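Local atomic coordinates of TraI domain-containing protein (PDB entry 2IPQ), a protein that is of unknown function but probably takes part in conjugative DNA transfer, this chain being the C-terminal domain of a TraI-like protein. Residues T5-L10 / E70-A75; C37-I42 / L112-E117; F41-G46 / K106-Y111; W91-Y96 / L129-I134. All blocks are in the same frame, centred on the assembly; numbering follows the deposited sequence.

Contact 1 (T5-L10 / E70-A75); sequences TELGDL and EQVQAA
Leu7 of helix 4-20 is carried onto helix 68-77 by two torsions: CG stands anti to the backbone N (chi1 -175°), and a chi2 of 51° places CD1 against Val72 CG2 at 4.0 Å. The other methyl, CD2, lies 3.8 Å from the backbone N of Val72 and also touches Gln71 CB, the carbon through which that residue joins in while its amide leads away. The side chains of Leu7 and Val72 cross at about a right angle, and Leu7 CG is also near Val72 CA and CG2. Ala75 points its CB at the other helix, where it rests 3.5 Å from Gly8 N. Because glycine has no side chain, the backbones can come close here, with Gly8 CA and Ala75 CA 4.5 Å apart and the local axes at 8.3 Å. The interface is held by apolar packing, and Phe11, Phe48 and Phe51 touch Val72. With the axes at 84°, this is a nearly perpendicular crossing of helices 4-20 and 68-77 with Gly8 against Ala75, in a domain whose family is placed in the helix-turn-helix clan.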
loop_
_atom_site.group_PDB
_atom_site.type_symbol
_atom_site.label_atom_id
_atom_site.label_comp_id
_atom_site.label_asym_id
_atom_site.label_seq_id
_atom_site.Cartn_x
_atom_site.Cartn_y
_atom_site.Cartn_z
ATOM N N THR A 5 -15.565 10.589 6.207
ATOM C CA THR A 5 -14.428 11.270 6.819
ATOM C C THR A 5 -13.754 10.424 7.901
ATOM O O THR A 5 -12.536 10.290 7.912
ATOM C CB THR A 5 -14.813 12.639 7.356
ATOM O OG1 THR A 5 -15.333 13.412 6.271
ATOM C CG2 THR A 5 -13.590 13.356 7.932
ATOM N N GLU A 6 -14.557 9.849 8.791
ATOM C CA GLU A 6 -14.056 9.093 9.928
ATOM C C GLU A 6 -13.387 7.800 9.474
ATOM O O GLU A 6 -12.297 7.446 9.928
ATOM C CB GLU A 6 -15.200 8.786 10.901
ATOM N N LEU A 7 -14.059 7.103 8.573
ATOM C CA LEU A 7 -13.562 5.879 7.981
ATOM C C LEU A 7 -12.233 6.078 7.223
ATOM O O LEU A 7 -11.295 5.308 7.379
ATOM C CB LEU A 7 -14.636 5.301 7.057
ATOM C CG LEU A 7 -14.362 3.940 6.424
ATOM C CD1 LEU A 7 -13.958 2.962 7.519
ATOM C CD2 LEU A 7 -15.585 3.455 5.688
ATOM N N GLY A 8 -12.168 7.114 6.400
ATOM C CA GLY A 8 -10.913 7.565 5.806
ATOM C C GLY A 8 -9.788 7.713 6.820
ATOM O O GLY A 8 -8.737 7.063 6.674
ATOM N N ASP A 9 -10.017 8.564 7.834
ATOM C CA ASP A 9 -9.046 8.812 8.907
ATOM C C ASP A 9 -8.644 7.531 9.674
ATOM O O ASP A 9 -7.486 7.359 10.037
ATOM C CB ASP A 9 -9.541 9.881 9.877
ATOM C CG ASP A 9 -9.441 11.310 9.298
ATOM O OD1 ASP A 9 -8.527 11.561 8.483
ATOM O OD2 ASP A 9 -10.281 12.184 9.662
ATOM N N LEU A 10 -9.604 6.639 9.899
ATOM C CA LEU A 10 -9.346 5.365 10.551
ATOM C C LEU A 10 -8.415 4.529 9.696
ATOM O O LEU A 10 -7.416 3.993 10.181
ATOM C CB LEU A 10 -10.650 4.602 10.717
ATOM C CG LEU A 10 -10.903 3.869 12.032
ATOM C CD1 LEU A 10 -12.068 2.914 11.852
ATOM C CD2 LEU A 10 -9.660 3.134 12.531
ATOM N N GLU A 70 -15.447 -1.230 -0.843
ATOM C CA GLU A 70 -15.795 -0.071 -1.644
ATOM C C GLU A 70 -15.831 1.217 -0.793
ATOM O O GLU A 70 -15.289 2.238 -1.209
ATOM C CB GLU A 70 -17.142 -0.312 -2.357
ATOM C CG GLU A 70 -17.251 0.235 -3.806
ATOM C CD GLU A 70 -18.699 0.190 -4.384
ATOM O OE1 GLU A 70 -18.925 -0.477 -5.429
ATOM O OE2 GLU A 70 -19.612 0.822 -3.801
ATOM N N GLN A 71 -16.474 1.154 0.387
ATOM C CA GLN A 71 -16.570 2.283 1.349
ATOM C C GLN A 71 -15.203 2.817 1.780
ATOM O O GLN A 71 -14.893 3.985 1.591
ATOM C CB GLN A 71 -17.317 1.853 2.605
ATOM C CG GLN A 71 -18.628 2.579 2.851
ATOM C CD GLN A 71 -19.826 1.759 2.400
ATOM O OE1 GLN A 71 -20.923 1.883 2.948
ATOM N NE2 GLN A 71 -19.620 0.909 1.387
ATOM N N VAL A 72 -14.391 1.947 2.363
ATOM C CA VAL A 72 -13.055 2.324 2.809
ATOM C C VAL A 72 -12.189 2.904 1.688
ATOM O O VAL A 72 -11.561 3.937 1.879
ATOM C CB VAL A 72 -12.299 1.132 3.440
ATOM C CG1 VAL A 72 -11.033 1.627 4.106
ATOM C CG2 VAL A 72 -13.177 0.454 4.458
ATOM N N GLN A 73 -12.159 2.239 0.535
ATOM C CA GLN A 73 -11.432 2.753 -0.625
ATOM C C GLN A 73 -11.880 4.146 -1.083
ATOM O O GLN A 73 -11.047 5.041 -1.275
ATOM C CB GLN A 73 -11.508 1.775 -1.789
ATOM C CG GLN A 73 -10.949 2.328 -3.094
ATOM C CD GLN A 73 -10.603 1.215 -4.061
ATOM O OE1 GLN A 73 -11.165 0.126 -3.974
ATOM N NE2 GLN A 73 -9.672 1.472 -4.975
ATOM N N ALA A 74 -13.189 4.334 -1.253
ATOM C CA ALA A 74 -13.718 5.651 -1.523
ATOM C C ALA A 74 -13.308 6.663 -0.433
ATOM O O ALA A 74 -12.912 7.812 -0.729
ATOM C CB ALA A 74 -15.264 5.609 -1.677
ATOM N N ALA A 75 -13.417 6.254 0.825
ATOM C CA ALA A 75 -13.096 7.180 1.900
ATOM C C ALA A 75 -11.592 7.475 1.834
ATOM O O ALA A 75 -11.155 8.618 1.960
ATOM C CB ALA A 75 -13.506 6.626 3.248
#

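Contact 2 (C37-I42 / L112-E117); sequences CGFVFI and LIKMSE
One methyl of Leu112 stands over the rim of the Phe39 ring: its CD1 is 4.3 Å above the ring plane, offset from the centre. The same ring turns its edge to the opposite backbone, with CD1 of Phe39 3.7 Å from Lys114 N, and its CE1 meets CG of the lysine, whose side chain runs oblique to it. The other methyl of Leu112, CD2, touches two CB atoms of strand 39-43, 3.9 Å from Phe39 CB and equally far from Phe41 CB. It also lies at the edge of the Phe41 ring, near the ring plane. Beyond Phe41 and Leu112, Cys93 and Trp91 of strand 91-96 continue this apolar face.

Val40 and Ile113 project from the other face, with Ile118 against both. There Ile42 holds CG1 in the crowded position between backbone N and carbonyl carbon (chi1 70°), and its CD1 presses on Ile113 CD1 at 3.5 Å, tighter than usual for two methyls. Between the faces, Val40 and Ile113 form an antiparallel hydrogen-bonded pair: Val40 N to Ile113 O is 2.7 Å and nearly straight at 173°, and Ile113 N to Val40 O is 2.8 Å. These backbone bonds satisfy the polar groups of the pair, while the side-chain contacts between the strands are mostly apolar, with Arg83 beside Phe39 and Leu112.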
loop_
_atom_site.group_PDB
_atom_site.type_symbol
_atom_site.label_atom_id
_atom_site.label_comp_id
_atom_site.label_asym_id
_atom_site.label_seq_id
_atom_site.Cartn_x
_atom_site.Cartn_y
_atom_site.Cartn_z
ATOM N N CYS A 37 11.630 2.654 -4.577
ATOM C CA CYS A 37 12.144 3.850 -5.262
ATOM C C CYS A 37 11.455 5.156 -4.879
ATOM O O CYS A 37 11.147 5.962 -5.760
ATOM C CB CYS A 37 12.081 3.662 -6.777
ATOM S SG CYS A 37 13.146 2.348 -7.393
ATOM N N GLY A 38 11.215 5.357 -3.579
ATOM C CA GLY A 38 10.708 6.621 -3.075
ATOM C C GLY A 38 9.253 6.530 -2.687
ATOM O O GLY A 38 8.675 7.505 -2.221
ATOM N N PHE A 39 8.661 5.356 -2.876
ATOM C CA PHE A 39 7.221 5.191 -2.731
ATOM C C PHE A 39 6.870 3.965 -1.909
ATOM O O PHE A 39 7.651 2.991 -1.833
ATOM C CB PHE A 39 6.555 5.104 -4.111
ATOM C CG PHE A 39 6.533 6.413 -4.842
ATOM C CD1 PHE A 39 5.622 7.395 -4.494
ATOM C CD2 PHE A 39 7.435 6.670 -5.866
ATOM C CE1 PHE A 39 5.601 8.622 -5.158
ATOM C CE2 PHE A 39 7.428 7.879 -6.534
ATOM C CZ PHE A 39 6.511 8.855 -6.183
ATOM N N VAL A 40 5.696 4.013 -1.290
ATOM C CA VAL A 40 5.111 2.825 -0.712
ATOM C C VAL A 40 4.022 2.328 -1.650
ATOM O O VAL A 40 3.093 3.037 -1.929
ATOM C CB VAL A 40 4.536 3.116 0.673
ATOM C CG1 VAL A 40 3.869 1.826 1.273
ATOM C CG2 VAL A 40 5.668 3.650 1.612
ATOM N N PHE A 41 4.146 1.104 -2.138
ATOM C CA PHE A 41 3.093 0.513 -2.942
ATOM C C PHE A 41 2.132 -0.267 -2.054
ATOM O O PHE A 41 2.533 -1.153 -1.312
ATOM C CB PHE A 41 3.702 -0.425 -3.992
ATOM C CG PHE A 41 2.691 -1.204 -4.785
ATOM C CD1 PHE A 41 2.096 -0.647 -5.911
ATOM C CD2 PHE A 41 2.354 -2.512 -4.426
ATOM C CE1 PHE A 41 1.158 -1.366 -6.662
ATOM C CE2 PHE A 41 1.412 -3.242 -5.177
ATOM C CZ PHE A 41 0.822 -2.668 -6.290
ATOM N N ILE A 42 0.844 0.046 -2.138
ATOM C CA ILE A 42 -0.126 -0.747 -1.401
ATOM C C ILE A 42 -1.089 -1.416 -2.386
ATOM O O ILE A 42 -1.784 -0.768 -3.209
ATOM C CB ILE A 42 -0.858 0.093 -0.320
ATOM C CG1 ILE A 42 -1.792 1.084 -0.991
ATOM C CG2 ILE A 42 0.159 0.877 0.584
ATOM C CD1 ILE A 42 -2.493 2.076 -0.022
ATOM N N LEU A 112 0.456 4.144 -5.205
ATOM C CA LEU A 112 1.751 4.601 -4.713
ATOM C C LEU A 112 1.606 5.755 -3.735
ATOM O O LEU A 112 0.898 6.715 -4.002
ATOM C CB LEU A 112 2.628 5.053 -5.887
ATOM C CG LEU A 112 3.139 3.934 -6.812
ATOM C CD1 LEU A 112 4.027 4.578 -7.817
ATOM C CD2 LEU A 112 3.901 2.936 -6.031
ATOM N N ILE A 113 2.281 5.682 -2.604
ATOM C CA ILE A 113 2.230 6.775 -1.642
ATOM C C ILE A 113 3.647 7.218 -1.310
ATOM O O ILE A 113 4.482 6.388 -0.945
ATOM C CB ILE A 113 1.565 6.269 -0.357
ATOM C CG1 ILE A 113 0.122 5.854 -0.660
ATOM C CG2 ILE A 113 1.686 7.312 0.783
ATOM C CD1 ILE A 113 -0.409 4.831 0.307
ATOM N N LYS A 114 3.908 8.514 -1.423
ATOM C CA LYS A 114 5.221 9.081 -1.137
ATOM C C LYS A 114 5.673 8.635 0.228
ATOM O O LYS A 114 4.891 8.733 1.176
ATOM C CB LYS A 114 5.148 10.598 -1.115
ATOM C CG LYS A 114 5.216 11.258 -2.446
ATOM C CD LYS A 114 5.304 12.795 -2.294
ATOM C CE LYS A 114 6.581 13.212 -1.568
ATOM N NZ LYS A 114 6.900 14.663 -1.719
HETATM N N MSE A 115 6.921 8.168 0.323
HETATM C CA MSE A 115 7.483 7.644 1.574
HETATM C C MSE A 115 7.272 8.561 2.770
HETATM O O MSE A 115 6.976 8.095 3.867
HETATM C CB MSE A 115 8.994 7.428 1.448
HETATM C CG MSE A 115 9.405 6.592 0.278
HETATM SE SE MSE A 115 10.191 4.908 0.796
HETATM C CE MSE A 115 12.061 5.278 0.355
ATOM N N SER A 116 7.442 9.863 2.553
ATOM C CA SER A 116 7.408 10.827 3.627
ATOM C C SER A 116 5.988 11.144 4.118
ATOM O O SER A 116 5.825 11.884 5.085
ATOM C CB SER A 116 8.091 12.113 3.172
ATOM O OG SER A 116 7.374 12.682 2.086
ATOM N N GLU A 117 4.957 10.608 3.467
ATOM C CA GLU A 117 3.614 10.700 4.035
ATOM C C GLU A 117 3.440 9.635 5.134
ATOM O O GLU A 117 2.575 9.765 5.997
ATOM C CB GLU A 117 2.519 10.573 2.957
ATOM C CG GLU A 117 2.577 11.611 1.805
ATOM C CD GLU A 117 1.638 12.829 1.969
ATOM O OE1 GLU A 117 1.251 13.191 3.112
ATOM O OE2 GLU A 117 1.286 13.440 0.932
#

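Contact 3 (F41-G46 / K106-Y111); sequences FISVPG and KKLTGY
Tyr111 meets Ile42 and Val44 from its first carbon onward, obliquely to the isoleucine. Its CB lies 3.7 Å from Ile42 CG1, with CD1 of the isoleucine slightly farther off. A chi1 of -69° sets CG beside the backbone N, and the ring beyond it brings CD1 within reach of both Ile42 CD1 and Val44 CG1. The next atom, Tyr111 CE1, meets the same valine methyl, Val44 CG1, at 3.5 Å, the two side chains standing at about a right angle. The tip leaves the pair: OH is hydrogen-bonded to Glu77 and to Gln73 of helix 68-77, while Phe76 and His82 meet the ring edge-to-face.

This is the middle of a five-stranded antiparallel sheet, where strand 105-114 is flanked by 39-43 and 91-96. Ile42 and Tyr111 are a hydrogen-bonded pair, with 3.0 Å from Ile42 N to Tyr111 O and the return bond from Tyr111 N. Next to this pair, Ser43 and Gly110 approach to 4.2 Å between CA atoms, a closeness that a residue without a side chain permits. The ring of Phe41 lies oblique to the backbone here, with CE1 3.6 Å from Gly110 N and CZ near Thr109 C, and its CE2 reaches Leu108 CD1. Farther along, Val44 N bonds Thr109 O at an almost straight 175°. The return link is made through a water, which donates to Val44 O at 2.6 Å and accepts from Thr109 N at 2.9 Å.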
loop_
_atom_site.group_PDB
_atom_site.type_symbol
_atom_site.label_atom_id
_atom_site.label_comp_id
_atom_site.label_asym_id
_atom_site.label_seq_id
_atom_site.Cartn_x
_atom_site.Cartn_y
_atom_site.Cartn_z
ATOM N N PHE A 41 4.146 1.104 -2.138
ATOM C CA PHE A 41 3.093 0.513 -2.942
ATOM C C PHE A 41 2.132 -0.267 -2.054
ATOM O O PHE A 41 2.533 -1.153 -1.312
ATOM C CB PHE A 41 3.702 -0.425 -3.992
ATOM C CG PHE A 41 2.691 -1.204 -4.785
ATOM C CD1 PHE A 41 2.096 -0.647 -5.911
ATOM C CD2 PHE A 41 2.354 -2.512 -4.426
ATOM C CE1 PHE A 41 1.158 -1.366 -6.662
ATOM C CE2 PHE A 41 1.412 -3.242 -5.177
ATOM C CZ PHE A 41 0.822 -2.668 -6.290
ATOM N N ILE A 42 0.844 0.046 -2.138
ATOM C CA ILE A 42 -0.126 -0.747 -1.401
ATOM C C ILE A 42 -1.089 -1.416 -2.386
ATOM O O ILE A 42 -1.784 -0.768 -3.209
ATOM C CB ILE A 42 -0.858 0.093 -0.320
ATOM C CG1 ILE A 42 -1.792 1.084 -0.991
ATOM C CG2 ILE A 42 0.159 0.877 0.584
ATOM C CD1 ILE A 42 -2.493 2.076 -0.022
ATOM N N SER A 43 -1.150 -2.724 -2.309
ATOM C CA SER A 43 -1.903 -3.407 -3.317
ATOM C C SER A 43 -3.379 -3.432 -2.947
ATOM O O SER A 43 -3.729 -3.479 -1.777
ATOM C CB SER A 43 -1.329 -4.791 -3.603
ATOM O OG SER A 43 -1.753 -5.655 -2.609
ATOM N N VAL A 44 -4.231 -3.368 -3.956
ATOM C CA VAL A 44 -5.685 -3.413 -3.775
ATOM C C VAL A 44 -6.265 -4.567 -4.584
ATOM O O VAL A 44 -5.832 -4.830 -5.707
ATOM C CB VAL A 44 -6.433 -2.087 -4.154
ATOM C CG1 VAL A 44 -5.592 -0.833 -3.882
ATOM C CG2 VAL A 44 -6.859 -2.110 -5.536
ATOM N N PRO A 45 -7.253 -5.269 -4.015
ATOM C CA PRO A 45 -7.935 -4.982 -2.757
ATOM C C PRO A 45 -7.201 -5.432 -1.472
ATOM O O PRO A 45 -7.683 -5.159 -0.391
ATOM C CB PRO A 45 -9.231 -5.769 -2.914
ATOM C CG PRO A 45 -8.759 -7.014 -3.622
ATOM C CD PRO A 45 -7.786 -6.487 -4.655
ATOM N N GLY A 46 -6.057 -6.112 -1.580
ATOM C CA GLY A 46 -5.385 -6.710 -0.417
ATOM C C GLY A 46 -5.252 -5.800 0.810
ATOM O O GLY A 46 -5.514 -6.225 1.928
ATOM N N LYS A 106 3.094 -12.796 -9.449
ATOM C CA LYS A 106 1.701 -12.453 -9.483
ATOM C C LYS A 106 1.641 -10.982 -9.852
ATOM O O LYS A 106 2.451 -10.157 -9.410
ATOM C CB LYS A 106 1.038 -12.766 -8.143
ATOM C CG LYS A 106 -0.008 -11.802 -7.715
ATOM C CD LYS A 106 -1.131 -12.482 -6.913
ATOM C CE LYS A 106 -0.663 -12.955 -5.535
ATOM N NZ LYS A 106 0.292 -14.078 -5.690
ATOM N N LYS A 107 0.695 -10.674 -10.711
ATOM C CA LYS A 107 0.505 -9.317 -11.151
ATOM C C LYS A 107 -0.474 -8.636 -10.225
ATOM O O LYS A 107 -1.527 -9.197 -9.911
ATOM C CB LYS A 107 0.019 -9.297 -12.590
ATOM C CG LYS A 107 0.826 -8.339 -13.419
ATOM C CD LYS A 107 1.531 -9.045 -14.488
ATOM C CE LYS A 107 2.865 -8.375 -14.770
ATOM N NZ LYS A 107 3.882 -9.439 -15.145
ATOM N N LEU A 108 -0.114 -7.439 -9.767
ATOM C CA LEU A 108 -0.891 -6.722 -8.784
ATOM C C LEU A 108 -1.105 -5.293 -9.287
ATOM O O LEU A 108 -0.355 -4.807 -10.132
ATOM C CB LEU A 108 -0.094 -6.633 -7.475
ATOM C CG LEU A 108 0.332 -7.868 -6.694
ATOM C CD1 LEU A 108 1.194 -7.381 -5.521
ATOM C CD2 LEU A 108 -0.908 -8.636 -6.225
ATOM N N THR A 109 -2.120 -4.629 -8.748
ATOM C CA THR A 109 -2.303 -3.187 -8.944
ATOM C C THR A 109 -2.584 -2.527 -7.597
ATOM O O THR A 109 -3.017 -3.192 -6.655
ATOM C CB THR A 109 -3.373 -2.817 -10.049
ATOM O OG1 THR A 109 -4.471 -2.120 -9.491
ATOM C CG2 THR A 109 -3.874 -4.020 -10.790
ATOM N N GLY A 110 -2.310 -1.229 -7.503
ATOM C CA GLY A 110 -2.580 -0.507 -6.282
ATOM C C GLY A 110 -1.994 0.879 -6.328
ATOM O O GLY A 110 -1.626 1.371 -7.372
ATOM N N TYR A 111 -1.891 1.484 -5.160
ATOM C CA TYR A 111 -1.583 2.889 -5.023
ATOM C C TYR A 111 -0.107 3.029 -4.773
ATOM O O TYR A 111 0.508 2.143 -4.189
ATOM C CB TYR A 111 -2.347 3.435 -3.818
ATOM C CG TYR A 111 -3.848 3.499 -4.015
ATOM C CD1 TYR A 111 -4.708 2.586 -3.371
ATOM C CD2 TYR A 111 -4.412 4.467 -4.839
ATOM C CE1 TYR A 111 -6.128 2.659 -3.556
ATOM C CE2 TYR A 111 -5.805 4.551 -5.030
ATOM C CZ TYR A 111 -6.652 3.647 -4.390
ATOM O OH TYR A 111 -8.017 3.750 -4.599
HETATM O O HOH W 1 -3.740 -6.031 -6.746
#

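Contact 4 (W91-Y96 / L129-I134); sequences WQCCLY and LFLKVI
Cys94 and Lys132 bind each other through both backbone groups: Cys94 N to Lys132 O is 2.8 Å, and Lys132 N returns to Cys94 O at 170°. Tyr96 N to Phe130 O, also 2.8 Å, and Ile134 N to Gln92 O extend the pairing on either side. Past the last of these, a water accepts from Gln92 N and donates to Ile134 O, continuing the link where direct pairing stops. A second water takes the ammonium hydrogen bond of Lys132 NZ at 2.6 Å and makes a weak contact with Tyr96 OH.

Phe130 O has a second neighbour in the Tyr96 ring, which presents its edge in plane, CD1 lying 3.5 Å from that oxygen. On the face of Cys93 and Leu95, Leu131 CG is anti to the backbone N (chi1 -174°), and its CD1 presses on Cys93 CB at 3.5 Å, a tight carbon contact. Cys93 SG meets Val133 CG2, 3.8 Å away, and also lies near Leu131. Leu95 CD1 rests on Phe130 CB. On the opposite face, Cys94 SG meets Ile134 CD1 at 3.8 Å.

Leu131 and Val133 also touch residues of strand 33-36, including Thr36, although that strand is the outermost one at the far side of the sheet. Such contact between the two end strands is consistent with a curled antiparallel sheet, whose outermost strand 131-133 is added by pairing with strand 91-96.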
loop_
_atom_site.group_PDB
_atom_site.type_symbol
_atom_site.label_atom_id
_atom_site.label_comp_id
_atom_site.label_asym_id
_atom_site.label_seq_id
_atom_site.Cartn_x
_atom_site.Cartn_y
_atom_site.Cartn_z
ATOM N N TRP A 91 -0.972 1.833 -10.260
ATOM C CA TRP A 91 0.145 1.238 -10.970
ATOM C C TRP A 91 0.076 -0.299 -10.924
ATOM O O TRP A 91 -0.371 -0.906 -9.923
ATOM C CB TRP A 91 1.473 1.718 -10.362
ATOM C CG TRP A 91 1.920 3.078 -10.833
ATOM C CD1 TRP A 91 2.883 3.346 -11.773
ATOM C CD2 TRP A 91 1.427 4.355 -10.384
ATOM N NE1 TRP A 91 3.007 4.710 -11.945
ATOM C CE2 TRP A 91 2.129 5.352 -11.106
ATOM C CE3 TRP A 91 0.457 4.752 -9.451
ATOM C CZ2 TRP A 91 1.893 6.724 -10.921
ATOM C CZ3 TRP A 91 0.220 6.110 -9.275
ATOM C CH2 TRP A 91 0.941 7.081 -10.002
ATOM N N GLN A 92 0.512 -0.938 -12.007
ATOM C CA GLN A 92 0.723 -2.374 -11.976
ATOM C C GLN A 92 2.112 -2.741 -11.541
ATOM O O GLN A 92 3.081 -2.022 -11.809
ATOM C CB GLN A 92 0.481 -2.986 -13.340
ATOM C CG GLN A 92 -0.966 -3.043 -13.690
ATOM C CD GLN A 92 -1.163 -2.808 -15.148
ATOM O OE1 GLN A 92 -0.782 -3.648 -15.977
ATOM N NE2 GLN A 92 -1.745 -1.654 -15.488
ATOM N N CYS A 93 2.205 -3.883 -10.877
ATOM C CA CYS A 93 3.476 -4.374 -10.379
ATOM C C CYS A 93 3.468 -5.864 -10.590
ATOM O O CYS A 93 2.394 -6.477 -10.639
ATOM C CB CYS A 93 3.591 -4.096 -8.886
ATOM S SG CYS A 93 3.608 -2.318 -8.503
ATOM N N CYS A 94 4.656 -6.432 -10.724
ATOM C CA CYS A 94 4.832 -7.861 -10.698
ATOM C C CYS A 94 5.365 -8.199 -9.321
ATOM O O CYS A 94 6.380 -7.650 -8.894
ATOM C CB CYS A 94 5.882 -8.303 -11.737
ATOM S SG CYS A 94 5.416 -7.935 -13.422
ATOM N N LEU A 95 4.700 -9.106 -8.626
ATOM C CA LEU A 95 5.289 -9.605 -7.381
ATOM C C LEU A 95 5.908 -10.960 -7.571
ATOM O O LEU A 95 5.191 -11.921 -7.822
ATOM C CB LEU A 95 4.243 -9.642 -6.269
ATOM C CG LEU A 95 4.671 -10.251 -4.936
ATOM C CD1 LEU A 95 5.548 -9.269 -4.165
ATOM C CD2 LEU A 95 3.439 -10.637 -4.138
ATOM N N TYR A 96 7.234 -11.046 -7.440
ATOM C CA TYR A 96 7.957 -12.318 -7.593
ATOM C C TYR A 96 8.092 -13.069 -6.282
ATOM O O TYR A 96 8.068 -12.453 -5.232
ATOM C CB TYR A 96 9.342 -12.083 -8.178
ATOM C CG TYR A 96 9.310 -11.573 -9.580
ATOM C CD1 TYR A 96 9.178 -10.215 -9.837
ATOM C CD2 TYR A 96 9.403 -12.443 -10.658
ATOM C CE1 TYR A 96 9.142 -9.727 -11.137
ATOM C CE2 TYR A 96 9.365 -11.967 -11.965
ATOM C CZ TYR A 96 9.230 -10.600 -12.188
ATOM O OH TYR A 96 9.192 -10.101 -13.469
ATOM N N LEU A 129 12.444 -6.651 -2.184
ATOM C CA LEU A 129 13.275 -7.490 -3.063
ATOM C C LEU A 129 12.427 -8.201 -4.137
ATOM O O LEU A 129 12.960 -8.811 -5.070
ATOM C CB LEU A 129 14.048 -8.510 -2.242
ATOM C CG LEU A 129 15.185 -8.014 -1.346
ATOM C CD1 LEU A 129 15.711 -9.229 -0.569
ATOM C CD2 LEU A 129 16.320 -7.405 -2.173
ATOM N N PHE A 130 11.114 -8.099 -3.985
ATOM C CA PHE A 130 10.144 -8.977 -4.643
ATOM C C PHE A 130 9.261 -8.251 -5.684
ATOM O O PHE A 130 8.776 -8.856 -6.651
ATOM C CB PHE A 130 9.274 -9.630 -3.567
ATOM C CG PHE A 130 10.068 -10.522 -2.619
ATOM C CD1 PHE A 130 10.415 -10.084 -1.354
ATOM C CD2 PHE A 130 10.462 -11.778 -3.007
ATOM C CE1 PHE A 130 11.140 -10.896 -0.494
ATOM C CE2 PHE A 130 11.183 -12.600 -2.151
ATOM C CZ PHE A 130 11.522 -12.157 -0.900
ATOM N N LEU A 131 9.067 -6.950 -5.489
ATOM C CA LEU A 131 8.132 -6.194 -6.307
ATOM C C LEU A 131 8.865 -5.400 -7.365
ATOM O O LEU A 131 9.849 -4.722 -7.076
ATOM C CB LEU A 131 7.379 -5.227 -5.431
ATOM C CG LEU A 131 6.258 -4.461 -6.100
ATOM C CD1 LEU A 131 4.976 -5.281 -5.916
ATOM C CD2 LEU A 131 6.171 -3.140 -5.418
ATOM N N LYS A 132 8.364 -5.471 -8.588
ATOM C CA LYS A 132 8.811 -4.632 -9.690
ATOM C C LYS A 132 7.607 -3.799 -10.160
ATOM O O LYS A 132 6.570 -4.361 -10.500
ATOM C CB LYS A 132 9.297 -5.552 -10.830
ATOM C CG LYS A 132 10.057 -4.869 -11.953
ATOM C CD LYS A 132 9.544 -5.320 -13.307
ATOM C CE LYS A 132 10.317 -6.494 -13.891
ATOM N NZ LYS A 132 9.811 -6.818 -15.278
ATOM N N VAL A 133 7.741 -2.477 -10.171
ATOM C CA VAL A 133 6.697 -1.589 -10.671
ATOM C C VAL A 133 6.837 -1.499 -12.177
ATOM O O VAL A 133 7.940 -1.365 -12.692
ATOM C CB VAL A 133 6.839 -0.161 -10.045
ATOM C CG1 VAL A 133 5.734 0.837 -10.563
ATOM C CG2 VAL A 133 6.818 -0.263 -8.516
ATOM N N ILE A 134 5.731 -1.575 -12.901
ATOM C CA ILE A 134 5.808 -1.305 -14.340
ATOM C C ILE A 134 5.734 0.190 -14.673
ATOM O O ILE A 134 4.761 0.866 -14.319
ATOM C CB ILE A 134 4.739 -2.068 -15.140
ATOM C CG1 ILE A 134 4.557 -3.491 -14.594
ATOM C CG2 ILE A 134 5.128 -2.100 -16.616
ATOM C CD1 ILE A 134 5.728 -4.352 -14.772
HETATM O O HOH W 2 1.961 0.650 -14.232
HETATM O O HOH W 3 8.454 -8.697 -16.457
#

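In the fold
Contacts 2, 3 and 4 belong to one antiparallel sheet, ordered 33-36, 39-43, 105-114, 91-96, 131-133. Contacts 2 and 3 are successive parts of the pairing of 39-43 with 105-114, share Phe41 and Ile42, and have centres about 13 Å apart. Contact 4 lies about 9 Å from contact 3, centre to centre, joined to it by backbone bonds such as Leu108 O to Cys93 N. Contact 1, in the helices, is about 26 Å from contact 4 between centres, yet reaches contact 3 through Gln73 and Tyr111, consistent with helices and sheet belonging to one domain. Along the chain contact 1 closes before contact 4 opens, 2 and 3 start from the same stretch, and the remaining pairs cross.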